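Local coordinates for ditrans,polycis-undecaprenyl-diphosphate synthase ((2E,6E)-farnesyl-diphosphate specific) (PDB 6ACS), which catalyses the repeated condensation of isopentenyl diphosphate with farnesyl diphosphate, making undecaprenyl diphosphate, the precursor of the glycosyl carrier lipid used in bacterial cell-wall synthesis, at the interface of chains A and B. Numbering follows the deposited sequence. Chains: chain A/B, Ditrans,polycis-undecaprenyl-diphosphate synthase ((2E,6E)-farnesyl-diphosphate specific).

Contact 1: the interface of chains A and B. Residues chain A 190, 192; chain B 203, 205, 232, 235-238.
A:Arg192 reaches across the dimer interface and sets its guanidinium among acceptors of chain B. Two of its nitrogens grip one atom end-on, the carbonyl O of B:Gly236, at 3.3 Å from A:Arg192 NH1 and 3.2 Å from A:Arg192 NH2. That oxygen lies in the guanidinium plane, just past the C-terminal end of helix 218-235. At the other side of the group A:Arg192 NE donates to B:Tyr203 O at 3.0 Å, and water 1 joins NH2 to the same carbonyl. B:Glu205 comes over a face instead: B:Glu205 OE2 stands above the middle of the guanidinium in a salt bridge, 3.1 Å from A:Arg192 NH1, with no N-H aimed at it. B:Glu232 OE2, at the edge in plane, adds a second salt bridge to NH2. The side chain runs straight from CG to NE (chi2 178°), which carries the group this far.

Within chain A, the syn lone pair of A:Asp190 OD2 takes a bond from NH1, helping fix the guanidinium's rotation. A:Asp190 itself packs on B:Phe235: its CA sits 3.8 Å from the ring centroid and its carboxylate stacks only 15° off the ring plane. The patch joins a predicted substrate-binding arginine of one subunit to a predicted magnesium ligand, B:Glu205, of the other. Two carboxylates this close would probably repel unless they share a proton, which the coordinates do not show: A:Asp190 OD1 and B:Glu205 OE2 lie 2.5 Å apart, their planes turned by 44°.

Contact 2: the interface of chains A and B. Residues chain A 143, 147, 169, 199; chain B 143-144, 147, 169, 199.
Water 2 bridges A:Ala147 and B:Ala147, lying 2.8 Å from the carbonyl O of A:Ala147 and equally 2.8 Å from O of B:Ala147. It links the two copies of helix 139-155 where they pair across the two-fold axis. Beside this polar link the packing is aliphatic and aromatic.

At its heart the two Ile143 side chains meet at about a right angle, methyl against methyl, with A:Ile143 CG2 3.5 Å from B:Ile143 CG2, slightly tighter than usual van der Waals contact. In each copy, with CG1 anti to the carbonyl carbon (chi1 -74° in A:Ile143), CG2 stands anti to the backbone N and points at the partner. The CD1 methyls form a second touching pair, 3.7 Å from A:Ile143 CD1 to B:Ile143 CD1.

Phe169 of each short helix 166-170 covers the flank of this core. The A:Phe169 ring turns one face to chain B: B:Ile143 CG2 sits on that side just beyond the CE2 rim, and B:Ala147 CB lies at the CE1 edge, raised toward the same face, at 3.5 Å from A:Phe169 CE1. Both alanine methyls meet this same edge of the ring, A:Ala147 CB in its plane and B:Ala147 CB raised from it. B:Ala144 CB closes on the stem of the ring, at A:Phe169 CB. B:Phe169 makes the matching contacts with A:Ile143 and A:Ala147.

Trp199 approaches by its edge: CZ3 of the six-membered ring of A:Trp199 lies 3.6 Å from B:Ile143 CG2, and B:Ile143 CB lies in the indole plane. Behind this, A:Phe169 CD2 rests over the indole face, offset toward the rim, and so helps position the tryptophan. Small alanines allow the helices and aromatic rings to come close; the result is a hydrophobic core that probably helps hold the homodimer together.

Contact 1: the interface of chains A and B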
ATOM      1  N   ASP A 190      10.479   8.319  -7.985  1.00 19.84           N
ATOM      2  CA  ASP A 190       9.341   8.634  -7.128  1.00 19.16           C
ATOM      3  C   ASP A 190       9.245   7.627  -5.991  1.00 23.25           C
ATOM      4  O   ASP A 190       9.639   6.469  -6.135  1.00 22.83           O
ATOM      5  CB  ASP A 190       8.026   8.638  -7.911  1.00 21.97           C
ATOM      6  CG  ASP A 190       6.929   9.449  -7.210  1.00 24.30           C
ATOM      7  OD1 ASP A 190       7.212  10.170  -6.218  1.00 23.97           O
ATOM      8  OD2 ASP A 190       5.785   9.352  -7.668  1.00 22.51           O
ATOM      9  N   ARG A 192       6.501   6.261  -4.358  1.00 21.05           N
ATOM     10  CA  ARG A 192       5.120   5.825  -4.182  1.00 17.27           C
ATOM     11  C   ARG A 192       5.030   4.387  -4.625  1.00 22.24           C
ATOM     12  O   ARG A 192       5.758   3.970  -5.527  1.00 21.14           O
ATOM     13  CB  ARG A 192       4.112   6.637  -5.031  1.00 18.79           C
ATOM     14  CG  ARG A 192       4.024   8.104  -4.720  1.00 19.60           C
ATOM     15  CD  ARG A 192       3.024   8.764  -5.676  1.00 20.27           C
ATOM     16  NE  ARG A 192       2.579  10.096  -5.243  1.00 22.60           N
ATOM     17  CZ  ARG A 192       2.817  11.234  -5.907  1.00 25.11           C
ATOM     18  NH1 ARG A 192       3.548  11.239  -7.027  1.00 21.62           N
ATOM     19  NH2 ARG A 192       2.312  12.373  -5.448  1.00 27.55           N
TER
ATOM     20  N   TYR B 203      -1.433   5.825  -3.038  1.00 19.35           N
ATOM     21  CA  TYR B 203      -0.666   6.791  -3.822  1.00 19.56           C
ATOM     22  C   TYR B 203       0.154   7.746  -2.949  1.00 19.34           C
ATOM     23  O   TYR B 203       0.639   8.774  -3.453  1.00 19.68           O
ATOM     24  CB  TYR B 203      -1.585   7.583  -4.742  1.00 22.65           C
ATOM     25  CG  TYR B 203      -2.202   6.741  -5.833  1.00 23.70           C
ATOM     26  CD1 TYR B 203      -1.475   6.400  -6.963  1.00 27.70           C
ATOM     27  CD2 TYR B 203      -3.506   6.283  -5.721  1.00 26.39           C
ATOM     28  CE1 TYR B 203      -2.048   5.632  -7.977  1.00 29.66           C
ATOM     29  CE2 TYR B 203      -4.077   5.519  -6.722  1.00 30.07           C
ATOM     30  CZ  TYR B 203      -3.351   5.207  -7.840  1.00 32.04           C
ATOM     31  OH  TYR B 203      -3.932   4.445  -8.823  1.00 41.68           O
ATOM     32  N   GLU B 205       3.161   9.553  -1.064  1.00 17.95           N
ATOM     33  CA  GLU B 205       4.617   9.637  -1.010  1.00 16.29           C
ATOM     34  C   GLU B 205       5.083   9.050   0.307  1.00 18.98           C
ATOM     35  O   GLU B 205       4.521   9.347   1.358  1.00 21.99           O
ATOM     36  CB  GLU B 205       5.091  11.089  -1.089  1.00 19.49           C
ATOM     37  CG  GLU B 205       4.856  11.724  -2.459  1.00 20.24           C
ATOM     38  CD  GLU B 205       5.837  11.173  -3.491  1.00 22.08           C
ATOM     39  OE1 GLU B 205       6.840  10.532  -3.087  1.00 24.72           O
ATOM     40  OE2 GLU B 205       5.621  11.397  -4.697  1.00 23.48           O
ATOM     41  N   GLU B 232       6.328  16.331  -5.218  1.00 23.96           N
ATOM     42  CA  GLU B 232       5.109  16.595  -5.981  1.00 28.43           C
ATOM     43  C   GLU B 232       5.386  17.474  -7.188  1.00 28.34           C
ATOM     44  O   GLU B 232       4.753  17.301  -8.240  1.00 30.05           O
ATOM     45  CB  GLU B 232       4.056  17.223  -5.084  1.00 31.59           C
ATOM     46  CG  GLU B 232       3.549  16.202  -4.099  1.00 35.56           C
ATOM     47  CD  GLU B 232       2.056  16.129  -4.074  1.00 40.00           C
ATOM     48  OE1 GLU B 232       1.427  17.203  -3.993  1.00 42.44           O
ATOM     49  OE2 GLU B 232       1.524  15.003  -4.110  1.00 37.21           O
ATOM     50  N   PHE B 235       7.328  14.810  -9.702  1.00 27.95           N
ATOM     51  CA  PHE B 235       6.624  13.603 -10.124  1.00 31.03           C
ATOM     52  C   PHE B 235       5.125  13.779 -10.225  1.00 35.89           C
ATOM     53  O   PHE B 235       4.426  12.804 -10.538  1.00 40.03           O
ATOM     54  CB  PHE B 235       6.932  12.452  -9.165  1.00 25.47           C
ATOM     55  CG  PHE B 235       8.379  12.153  -9.072  1.00 25.07           C
ATOM     56  CD1 PHE B 235       9.027  11.534 -10.142  1.00 26.52           C
ATOM     57  CD2 PHE B 235       9.106  12.486  -7.936  1.00 24.65           C
ATOM     58  CE1 PHE B 235      10.379  11.260 -10.080  1.00 29.11           C
ATOM     59  CE2 PHE B 235      10.459  12.204  -7.870  1.00 27.48           C
ATOM     60  CZ  PHE B 235      11.100  11.608  -8.950  1.00 31.81           C
ATOM     61  N   GLY B 236       4.628  14.984  -9.987  1.00 45.72           N
ATOM     62  CA  GLY B 236       3.237  15.331 -10.136  1.00 45.12           C
ATOM     63  C   GLY B 236       2.389  15.006  -8.915  1.00 45.60           C
ATOM     64  O   GLY B 236       2.759  14.236  -8.025  1.00 46.52           O
ATOM     65  N   LYS B 237       1.212  15.602  -8.910  1.00 48.96           N
ATOM     66  CA  LYS B 237       0.155  15.352  -7.948  1.00 52.20           C
ATOM     67  C   LYS B 237      -0.602  14.095  -8.349  1.00 50.08           C
ATOM     68  O   LYS B 237      -0.547  13.657  -9.500  1.00 50.93           O
ATOM     69  CB  LYS B 237      -0.808  16.541  -7.908  1.00 56.99           C
ATOM     70  CG  LYS B 237      -0.170  17.825  -7.404  1.00 63.42           C
ATOM     71  CD  LYS B 237      -1.118  19.008  -7.554  1.00 66.52           C
ATOM     72  CE  LYS B 237      -0.548  20.231  -6.877  1.00 70.30           C
ATOM     73  NZ  LYS B 237      -1.440  21.417  -6.956  1.00 74.35           N
ATOM     74  N   THR B 238      -1.263  13.472  -7.377  1.00 50.38           N
ATOM     75  CA  THR B 238      -2.087  12.334  -7.744  1.00 50.63           C
ATOM     76  C   THR B 238      -3.364  12.837  -8.426  1.00 50.27           C
ATOM     77  O   THR B 238      -3.692  14.027  -8.389  1.00 50.29           O
ATOM     78  CB  THR B 238      -2.451  11.514  -6.508  1.00 49.61           C
ATOM     79  OG1 THR B 238      -3.260  12.315  -5.638  1.00 49.51           O
ATOM     80  CG2 THR B 238      -1.186  11.119  -5.742  1.00 50.54           C
TER
HETATM   81  O   HOH W   1       0.987  11.732  -2.807  1.00 26.88           O

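Contact 2: the interface of chains A and B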
ATOM      1  N   ILE A 143      -8.041  -6.010  -4.369  1.00 17.26           N
ATOM      2  CA  ILE A 143      -8.691  -6.170  -3.071  1.00 20.85           C
ATOM      3  C   ILE A 143     -10.210  -6.222  -3.226  1.00 19.53           C
ATOM      4  O   ILE A 143     -10.888  -7.066  -2.623  1.00 18.10           O
ATOM      5  CB  ILE A 143      -8.236  -5.033  -2.137  1.00 20.33           C
ATOM      6  CG1 ILE A 143      -6.790  -5.284  -1.682  1.00 21.03           C
ATOM      7  CG2 ILE A 143      -9.196  -4.861  -0.942  1.00 19.26           C
ATOM      8  CD1 ILE A 143      -6.068  -4.019  -1.151  1.00 21.55           C
ATOM      9  N   ALA A 147     -12.851  -9.247  -2.363  1.00 21.09           N
ATOM     10  CA  ALA A 147     -14.072  -9.076  -1.581  1.00 21.30           C
ATOM     11  C   ALA A 147     -15.298  -9.571  -2.348  1.00 24.77           C
ATOM     12  O   ALA A 147     -16.215 -10.162  -1.766  1.00 23.68           O
ATOM     13  CB  ALA A 147     -14.246  -7.601  -1.190  1.00 20.02           C
ATOM     14  N   PHE A 169      -9.620 -13.893   3.971  1.00 25.08           N
ATOM     15  CA  PHE A 169      -9.573 -12.958   2.853  1.00 22.72           C
ATOM     16  C   PHE A 169      -8.312 -13.157   2.014  1.00 24.18           C
ATOM     17  O   PHE A 169      -8.353 -13.049   0.782  1.00 25.26           O
ATOM     18  CB  PHE A 169      -9.646 -11.525   3.389  1.00 22.47           C
ATOM     19  CG  PHE A 169      -9.814 -10.501   2.318  1.00 22.25           C
ATOM     20  CD1 PHE A 169     -11.069 -10.241   1.803  1.00 22.91           C
ATOM     21  CD2 PHE A 169      -8.724  -9.835   1.790  1.00 20.93           C
ATOM     22  CE1 PHE A 169     -11.242  -9.302   0.785  1.00 22.55           C
ATOM     23  CE2 PHE A 169      -8.883  -8.905   0.777  1.00 22.55           C
ATOM     24  CZ  PHE A 169     -10.148  -8.640   0.280  1.00 20.93           C
ATOM     25  N   TRP A 199      -1.949  -5.257  -0.730  1.00 21.94           N
ATOM     26  CA  TRP A 199      -2.025  -6.345   0.243  1.00 20.72           C
ATOM     27  C   TRP A 199      -0.716  -7.126   0.295  1.00 22.40           C
ATOM     28  O   TRP A 199      -0.170  -7.396   1.374  1.00 24.36           O
ATOM     29  CB  TRP A 199      -3.189  -7.280  -0.126  1.00 21.28           C
ATOM     30  CG  TRP A 199      -3.420  -8.411   0.836  1.00 20.27           C
ATOM     31  CD1 TRP A 199      -2.771  -9.605   0.872  1.00 23.31           C
ATOM     32  CD2 TRP A 199      -4.397  -8.450   1.887  1.00 20.97           C
ATOM     33  NE1 TRP A 199      -3.257 -10.385   1.901  1.00 24.67           N
ATOM     34  CE2 TRP A 199      -4.268  -9.699   2.531  1.00 22.38           C
ATOM     35  CE3 TRP A 199      -5.373  -7.549   2.341  1.00 19.36           C
ATOM     36  CZ2 TRP A 199      -5.070 -10.074   3.605  1.00 24.85           C
ATOM     37  CZ3 TRP A 199      -6.171  -7.924   3.411  1.00 18.06           C
ATOM     38  CH2 TRP A 199      -6.011  -9.168   4.039  1.00 22.13           C
TER
ATOM     39  N   ILE B 143      -9.074  -3.898   5.757  1.00 18.83           N
ATOM     40  CA  ILE B 143      -9.588  -4.375   4.482  1.00 20.99           C
ATOM     41  C   ILE B 143     -10.500  -5.584   4.674  1.00 20.64           C
ATOM     42  O   ILE B 143     -11.587  -5.660   4.082  1.00 20.62           O
ATOM     43  CB  ILE B 143      -8.399  -4.676   3.556  1.00 19.94           C
ATOM     44  CG1 ILE B 143      -7.808  -3.351   3.042  1.00 22.56           C
ATOM     45  CG2 ILE B 143      -8.796  -5.605   2.403  1.00 18.91           C
ATOM     46  CD1 ILE B 143      -6.377  -3.472   2.526  1.00 21.82           C
ATOM     47  N   ALA B 144     -10.085  -6.551   5.503  1.00 20.18           N
ATOM     48  CA  ALA B 144     -10.926  -7.732   5.698  1.00 19.47           C
ATOM     49  C   ALA B 144     -12.196  -7.385   6.472  1.00 21.96           C
ATOM     50  O   ALA B 144     -13.241  -7.999   6.254  1.00 23.58           O
ATOM     51  CB  ALA B 144     -10.132  -8.858   6.392  1.00 21.96           C
ATOM     52  N   ALA B 147     -14.499  -6.105   3.947  1.00 22.24           N
ATOM     53  CA  ALA B 147     -15.034  -7.239   3.185  1.00 21.73           C
ATOM     54  C   ALA B 147     -16.112  -7.978   3.966  1.00 24.60           C
ATOM     55  O   ALA B 147     -17.121  -8.425   3.393  1.00 23.41           O
ATOM     56  CB  ALA B 147     -13.896  -8.192   2.803  1.00 20.65           C
ATOM     57  N   PHE B 169     -16.752  -0.880  -2.484  1.00 17.55           N
ATOM     58  CA  PHE B 169     -15.944  -1.386  -1.380  1.00 17.49           C
ATOM     59  C   PHE B 169     -15.319  -0.257  -0.580  1.00 19.51           C
ATOM     60  O   PHE B 169     -15.241  -0.332   0.651  1.00 19.71           O
ATOM     61  CB  PHE B 169     -14.855  -2.312  -1.930  1.00 20.06           C
ATOM     62  CG  PHE B 169     -14.037  -2.984  -0.862  1.00 18.57           C
ATOM     63  CD1 PHE B 169     -14.520  -4.103  -0.199  1.00 21.82           C
ATOM     64  CD2 PHE B 169     -12.782  -2.494  -0.528  1.00 18.09           C
ATOM     65  CE1 PHE B 169     -13.751  -4.723   0.787  1.00 21.25           C
ATOM     66  CE2 PHE B 169     -12.019  -3.096   0.440  1.00 21.49           C
ATOM     67  CZ  PHE B 169     -12.498  -4.223   1.097  1.00 20.54           C
ATOM     68  N   TRP B 199      -4.789   0.463   1.966  1.00 21.64           N
ATOM     69  CA  TRP B 199      -5.740   1.013   1.002  1.00 22.14           C
ATOM     70  C   TRP B 199      -5.578   2.524   0.880  1.00 22.74           C
ATOM     71  O   TRP B 199      -5.525   3.070  -0.231  1.00 23.50           O
ATOM     72  CB  TRP B 199      -7.165   0.639   1.431  1.00 19.78           C
ATOM     73  CG  TRP B 199      -8.266   1.133   0.524  1.00 19.38           C
ATOM     74  CD1 TRP B 199      -8.859   2.377   0.542  1.00 21.20           C
ATOM     75  CD2 TRP B 199      -8.922   0.393  -0.509  1.00 21.09           C
ATOM     76  NE1 TRP B 199      -9.834   2.452  -0.437  1.00 23.36           N
ATOM     77  CE2 TRP B 199      -9.897   1.239  -1.084  1.00 22.06           C
ATOM     78  CE3 TRP B 199      -8.786  -0.915  -1.002  1.00 20.54           C
ATOM     79  CZ2 TRP B 199     -10.720   0.824  -2.123  1.00 19.89           C
ATOM     80  CZ3 TRP B 199      -9.615  -1.314  -2.028  1.00 19.21           C
ATOM     81  CH2 TRP B 199     -10.552  -0.457  -2.581  1.00 19.71           C
TER
HETATM   82  O   HOH W   2     -17.064  -9.273   0.715  1.00 43.90           O

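Contact 1 and contact 2 are separate patches of one two-fold interface, their C-alpha centres about 24 Å apart, and they share no residues. Contact 2 packs helices 139-155 and 166-170 near the axis, whereas contact 1 uses strand 205-208 and the end of helix 218-235. Trp199 lies between Arg192 and Tyr203 in sequence, so one stretch of chain serves both. From B:Asp18, the predicted active-site residue, the centres are about 23 Å and 25 Å away. Contact 2 probably fixes the subunits' mutual placement, while contact 1 may couple dimerisation to residues that bind substrate and metal.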